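Local coordinates for uncharacterized protein (Bacteroides ovatus CL02T12C04, PDB 6PTM) that probably hydrolyses carrageenan chains from their ends, as an exo-acting carrageenase of glycoside hydrolase family 42, at residues His472-Gly477 / Gly491-Ala496; Thr506-Arg511 / Asn524-Ser529. All blocks are in the same frame, centred on the assembly; numbering follows the deposited sequence.

Interaction 1 of 2, residues His472-Gly477 / Gly491-Ala496; sequences HMLSTG and GNYWLA
M473 and L474, just past the C-terminal end of strand 466-471, pack against N492, Y493 and A496 on one side of helix 486-498. The main apolar element is a CH-pi contact: M473 CE sits over the centre of the Y493 ring, 3.8 Å from its centroid and nearly on the ring normal. SD stands higher above the same face, a longer Met-aromatic contact. The thioether curls at its last bend (chi3 69°), which brings M473 CE down onto the ring and also within 3.7 Å of A496 CB. L474 meets the tyrosine differently. Its CD2 lies at the ring edge, 3.9 Å from Y493 CE1, and the two side chains run roughly perpendicular to each other. N492 adds an approach of polar to apolar groups: its OD1 lies against M473 CB and CG, 3.4 Å from CB, while its hydrogen bond goes to S427 OG.

No direct hydrogen bond joins the segments; one water does. It accepts from M473 N at 3.0 Å and lies 2.8 Å from Y493 OH, which also pairs with T506. A phenylalanine in place of Y493 would probably keep the packing against M473 CE but leave the water and the T506 hydroxyl without their shared partner. Within the loop, H472 ND1 gives a nearly straight bond (172°) to S475 O, in the carbonyl plane and in the plane of the imidazole, while NE2 pairs with E470; both ring nitrogens are thereby engaged and the ring's rotation is fixed.

The contact thus folds the start of a beta-to-alpha loop back onto the helix that follows it. It is largely apolar, and the buried Y493 hydroxyl is satisfied by the water and T506.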
loop_
_atom_site.group_PDB
_atom_site.type_symbol
_atom_site.label_atom_id
_atom_site.label_comp_id
_atom_site.label_asym_id
_atom_site.label_seq_id
_atom_site.Cartn_x
_atom_site.Cartn_y
_atom_site.Cartn_z
ATOM N N HIS A 472 5.074 -5.579 2.175
ATOM C CA HIS A 472 5.817 -5.680 3.453
ATOM C C HIS A 472 4.800 -5.882 4.583
ATOM O O HIS A 472 5.007 -5.340 5.702
ATOM C CB HIS A 472 6.790 -4.491 3.604
ATOM C CG HIS A 472 8.072 -4.689 2.863
ATOM N ND1 HIS A 472 9.000 -5.674 3.230
ATOM C CD2 HIS A 472 8.578 -4.059 1.777
ATOM C CE1 HIS A 472 10.006 -5.648 2.368
ATOM N NE2 HIS A 472 9.762 -4.667 1.450
ATOM N N MET A 473 3.755 -6.664 4.324
ATOM C CA MET A 473 2.738 -7.041 5.357
ATOM C C MET A 473 3.097 -8.359 6.047
ATOM O O MET A 473 2.356 -8.721 6.983
ATOM C CB MET A 473 1.340 -7.141 4.741
ATOM C CG MET A 473 0.820 -5.785 4.274
ATOM S SD MET A 473 0.151 -5.798 2.581
ATOM C CE MET A 473 -1.307 -6.789 2.912
ATOM N N LEU A 474 4.188 -9.041 5.660
ATOM C CA LEU A 474 4.627 -10.303 6.339
ATOM C C LEU A 474 5.972 -10.095 7.064
ATOM O O LEU A 474 6.047 -10.520 8.211
ATOM C CB LEU A 474 4.698 -11.466 5.341
ATOM C CG LEU A 474 3.394 -11.741 4.587
ATOM C CD1 LEU A 474 3.589 -12.864 3.587
ATOM C CD2 LEU A 474 2.257 -12.051 5.562
ATOM N N SER A 475 6.988 -9.495 6.419
ATOM C CA SER A 475 8.304 -9.193 7.053
ATOM C C SER A 475 8.870 -7.844 6.572
ATOM O O SER A 475 8.507 -7.353 5.455
ATOM C CB SER A 475 9.304 -10.339 6.844
ATOM O OG SER A 475 9.631 -10.489 5.473
ATOM N N THR A 476 9.742 -7.278 7.409
ATOM C CA THR A 476 10.584 -6.077 7.138
ATOM C C THR A 476 12.003 -6.303 7.703
ATOM O O THR A 476 12.240 -7.362 8.362
ATOM C CB THR A 476 9.949 -4.822 7.764
ATOM O OG1 THR A 476 10.069 -4.877 9.190
ATOM C CG2 THR A 476 8.493 -4.632 7.372
ATOM N N GLY A 477 12.893 -5.324 7.513
ATOM C CA GLY A 477 14.196 -5.239 8.205
ATOM C C GLY A 477 14.035 -5.143 9.718
ATOM O O GLY A 477 14.943 -5.571 10.430
ATOM N N GLY A 491 -5.740 -11.759 7.880
ATOM C CA GLY A 491 -6.345 -10.483 8.338
ATOM C C GLY A 491 -5.761 -9.294 7.607
ATOM O O GLY A 491 -6.483 -8.346 7.255
ATOM N N ASN A 492 -4.461 -9.320 7.374
ATOM C CA ASN A 492 -3.732 -8.194 6.763
ATOM C C ASN A 492 -4.077 -8.094 5.284
ATOM O O ASN A 492 -4.304 -6.966 4.828
ATOM C CB ASN A 492 -2.231 -8.344 6.991
ATOM C CG ASN A 492 -1.668 -7.162 7.731
ATOM O OD1 ASN A 492 -0.945 -6.354 7.146
ATOM N ND2 ASN A 492 -2.014 -7.048 9.007
ATOM N N TYR A 493 -4.067 -9.194 4.549
ATOM C CA TYR A 493 -4.332 -9.131 3.097
ATOM C C TYR A 493 -5.806 -8.777 2.928
ATOM O O TYR A 493 -6.173 -8.058 2.011
ATOM C CB TYR A 493 -3.916 -10.415 2.375
ATOM C CG TYR A 493 -2.454 -10.431 2.034
ATOM C CD1 TYR A 493 -1.521 -10.793 2.989
ATOM C CD2 TYR A 493 -1.992 -10.029 0.799
ATOM C CE1 TYR A 493 -0.162 -10.756 2.722
ATOM C CE2 TYR A 493 -0.631 -10.021 0.506
ATOM C CZ TYR A 493 0.290 -10.361 1.481
ATOM O OH TYR A 493 1.628 -10.348 1.235
ATOM N N TRP A 494 -6.641 -9.294 3.815
ATOM C CA TRP A 494 -8.096 -9.041 3.723
ATOM C C TRP A 494 -8.334 -7.535 3.950
ATOM O O TRP A 494 -9.045 -6.871 3.148
ATOM C CB TRP A 494 -8.844 -9.922 4.735
ATOM C CG TRP A 494 -10.325 -9.825 4.578
ATOM C CD1 TRP A 494 -11.132 -8.839 5.043
ATOM C CD2 TRP A 494 -11.173 -10.742 3.870
ATOM N NE1 TRP A 494 -12.424 -9.080 4.683
ATOM C CE2 TRP A 494 -12.485 -10.244 3.971
ATOM C CE3 TRP A 494 -10.949 -11.933 3.184
ATOM C CZ2 TRP A 494 -13.559 -10.888 3.381
ATOM C CZ3 TRP A 494 -12.008 -12.577 2.601
ATOM C CH2 TRP A 494 -13.297 -12.053 2.689
ATOM N N LEU A 495 -7.784 -7.008 5.043
ATOM C CA LEU A 495 -7.995 -5.599 5.420
ATOM C C LEU A 495 -7.456 -4.679 4.310
ATOM O O LEU A 495 -8.186 -3.766 3.858
ATOM C CB LEU A 495 -7.331 -5.365 6.783
ATOM C CG LEU A 495 -7.394 -3.947 7.330
ATOM C CD1 LEU A 495 -8.821 -3.536 7.633
ATOM C CD2 LEU A 495 -6.474 -3.824 8.543
ATOM N N ALA A 496 -6.233 -4.925 3.832
ATOM C CA ALA A 496 -5.618 -4.106 2.777
ATOM C C ALA A 496 -6.529 -4.116 1.534
ATOM O O ALA A 496 -6.732 -3.033 0.902
ATOM C CB ALA A 496 -4.233 -4.597 2.452
HETATM O O HOH W 1 2.534 -7.742 1.827
#

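Interaction 2 of 2, residues Thr506-Arg511 / Asn524-Ser529; sequences TWYWCR and NGYAAS
The Y508 ring, whose outer edge and hydroxyl meet G525 and Y526, is held between two neighbours of its own segment: C510 CB lies 3.5 Å above one face of the Y508 ring, toward the rim, and W507 CE2 covers the opposite face over its centre. The W507-Y508 peptide is cis, as in many clan GH-A glycosidases, where a cis peptide often follows a tryptophan at the end of the eighth barrel strand. The Y526 ring has Y508 OH and R511 N near its plane at the edge; C510 CB approaches it obliquely, 3.6 Å from Y526 CE1. CG of Y526 is anti to N (chi1 -170°), which sends the phenol along C510 to R511, where Y526 OH comes within 3.1 Å of R511 CD. R511 crosses it at about a right angle, its NE hydrogen-bonded to N531 O and its NH2 salt-bridged to D88 and E120.

Within the type II turn Y526-S529, Y526 O accepts from both S529 N and S529 OG.

Edge and side-chain van der Waals contacts of the two tyrosines join the segments without a direct hydrogen bond; the polar link is one water in the indole plane, accepting from W507 NE1 and donating to G525 O.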
loop_
_atom_site.group_PDB
_atom_site.type_symbol
_atom_site.label_atom_id
_atom_site.label_comp_id
_atom_site.label_asym_id
_atom_site.label_seq_id
_atom_site.Cartn_x
_atom_site.Cartn_y
_atom_site.Cartn_z
ATOM N N THR A 506 4.492 -10.027 -3.112
ATOM C CA THR A 506 4.855 -10.027 -1.674
ATOM C C THR A 506 6.373 -10.224 -1.503
ATOM O O THR A 506 6.946 -11.091 -2.198
ATOM C CB THR A 506 4.066 -11.074 -0.892
ATOM O OG1 THR A 506 2.659 -10.833 -1.067
ATOM C CG2 THR A 506 4.480 -11.088 0.566
ATOM N N TRP A 507 6.993 -9.449 -0.614
ATOM C CA TRP A 507 8.404 -9.675 -0.172
ATOM C C TRP A 507 8.450 -10.877 0.782
ATOM O O TRP A 507 7.832 -10.832 1.841
ATOM C CB TRP A 507 8.949 -8.417 0.515
ATOM C CG TRP A 507 10.347 -8.542 1.047
ATOM C CD1 TRP A 507 10.706 -8.891 2.318
ATOM C CD2 TRP A 507 11.584 -8.310 0.332
ATOM N NE1 TRP A 507 12.069 -8.883 2.444
ATOM C CE2 TRP A 507 12.635 -8.541 1.246
ATOM C CE3 TRP A 507 11.915 -7.945 -0.984
ATOM C CZ2 TRP A 507 13.978 -8.359 0.904
ATOM C CZ3 TRP A 507 13.246 -7.763 -1.322
ATOM C CH2 TRP A 507 14.259 -7.983 -0.392
ATOM N N TYR A 508 9.150 -11.972 0.441
ATOM C CA TYR A 508 9.810 -12.261 -0.837
ATOM C C TYR A 508 10.128 -13.764 -0.928
ATOM O O TYR A 508 10.204 -14.447 0.084
ATOM C CB TYR A 508 11.117 -11.488 -1.076
ATOM C CG TYR A 508 12.292 -11.754 -0.153
ATOM C CD1 TYR A 508 13.594 -11.552 -0.601
ATOM C CD2 TYR A 508 12.120 -12.118 1.179
ATOM C CE1 TYR A 508 14.691 -11.727 0.237
ATOM C CE2 TYR A 508 13.203 -12.309 2.020
ATOM C CZ TYR A 508 14.494 -12.099 1.558
ATOM O OH TYR A 508 15.553 -12.267 2.413
ATOM N N TRP A 509 10.267 -14.271 -2.146
ATOM C CA TRP A 509 10.544 -15.708 -2.391
ATOM C C TRP A 509 11.997 -15.836 -2.833
ATOM O O TRP A 509 12.268 -15.958 -4.043
ATOM C CB TRP A 509 9.566 -16.287 -3.397
ATOM C CG TRP A 509 9.556 -17.786 -3.501
ATOM C CD1 TRP A 509 10.591 -18.629 -3.801
ATOM C CD2 TRP A 509 8.383 -18.613 -3.391
ATOM N NE1 TRP A 509 10.142 -19.926 -3.874
ATOM C CE2 TRP A 509 8.792 -19.946 -3.640
ATOM C CE3 TRP A 509 7.031 -18.344 -3.113
ATOM C CZ2 TRP A 509 7.890 -21.007 -3.613
ATOM C CZ3 TRP A 509 6.144 -19.397 -3.083
ATOM C CH2 TRP A 509 6.572 -20.705 -3.334
ATOM N N CYS A 510 12.883 -15.739 -1.853
ATOM C CA CYS A 510 14.348 -15.747 -2.065
ATOM C C CYS A 510 14.852 -17.192 -2.199
ATOM O O CYS A 510 15.978 -17.344 -2.673
ATOM C CB CYS A 510 15.058 -15.023 -0.929
ATOM S SG CYS A 510 16.741 -14.544 -1.383
ATOM N N ARG A 511 14.058 -18.198 -1.802
ATOM C CA ARG A 511 14.358 -19.642 -2.019
ATOM C C ARG A 511 14.571 -19.937 -3.506
ATOM O O ARG A 511 13.741 -19.524 -4.338
ATOM C CB ARG A 511 13.199 -20.509 -1.528
ATOM C CG ARG A 511 13.082 -20.593 -0.015
ATOM C CD ARG A 511 13.901 -21.756 0.562
ATOM N NE ARG A 511 13.462 -22.033 1.927
ATOM C CZ ARG A 511 14.008 -22.925 2.750
ATOM N NH1 ARG A 511 15.045 -23.646 2.364
ATOM N NH2 ARG A 511 13.459 -23.135 3.934
ATOM N N ASN A 524 19.836 -9.460 5.909
ATOM C CA ASN A 524 19.030 -9.421 7.174
ATOM C C ASN A 524 17.626 -10.022 6.960
ATOM O O ASN A 524 17.025 -10.465 7.965
ATOM C CB ASN A 524 18.984 -8.018 7.812
ATOM C CG ASN A 524 17.611 -7.554 8.285
ATOM O OD1 ASN A 524 16.732 -7.169 7.507
ATOM N ND2 ASN A 524 17.405 -7.601 9.582
ATOM N N GLY A 525 17.123 -10.068 5.726
ATOM C CA GLY A 525 15.686 -10.270 5.455
ATOM C C GLY A 525 15.243 -11.726 5.491
ATOM O O GLY A 525 13.989 -11.964 5.582
ATOM N N TYR A 526 16.181 -12.683 5.429
ATOM C CA TYR A 526 15.869 -14.068 4.979
ATOM C C TYR A 526 15.342 -14.939 6.124
ATOM O O TYR A 526 14.244 -15.507 5.973
ATOM C CB TYR A 526 17.060 -14.732 4.295
ATOM C CG TYR A 526 16.718 -16.033 3.607
ATOM C CD1 TYR A 526 15.866 -16.072 2.505
ATOM C CD2 TYR A 526 17.274 -17.232 4.043
ATOM C CE1 TYR A 526 15.577 -17.268 1.863
ATOM C CE2 TYR A 526 17.010 -18.428 3.395
ATOM C CZ TYR A 526 16.157 -18.452 2.302
ATOM O OH TYR A 526 15.894 -19.639 1.665
ATOM N N ALA A 527 16.091 -15.104 7.214
ATOM C CA ALA A 527 15.721 -16.117 8.239
ATOM C C ALA A 527 14.370 -15.730 8.878
ATOM O O ALA A 527 14.167 -14.520 9.194
ATOM C CB ALA A 527 16.833 -16.286 9.241
ATOM N N ALA A 528 13.468 -16.711 9.048
ATOM C CA ALA A 528 12.178 -16.569 9.772
ATOM C C ALA A 528 11.239 -15.638 8.984
ATOM O O ALA A 528 10.247 -15.141 9.567
ATOM C CB ALA A 528 12.424 -16.064 11.189
ATOM N N SER A 529 11.556 -15.391 7.706
ATOM C CA SER A 529 10.645 -14.808 6.690
ATOM C C SER A 529 9.765 -15.953 6.154
ATOM O O SER A 529 9.934 -17.162 6.596
ATOM C CB SER A 529 11.430 -14.103 5.581
ATOM O OG SER A 529 12.086 -15.025 4.695
HETATM O O HOH W 2 12.250 -9.991 5.266
#

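In the fold
From the N terminus, the chain leaves strand 466-471 through 472-477 and enters helix 486-498, whose 491-496 turns pack against that loop and so close it (interaction 1). It then runs through strand 503-506 into 506-511, and interaction 2 closes the next loop at 524-529, just before helix 534-549. The two are in series, neither nested nor crossed, serving successive beta-alpha steps of the barrel expected for this family. They nevertheless touch: H472 CE1 packs on W507 CG, L474 CD1 on T506 CG2, and G477 on N524. Interaction 2 also reaches N-terminal helices 69-90 and 92-100, whereas interaction 1 adjoins helices 448-460 and 534-549.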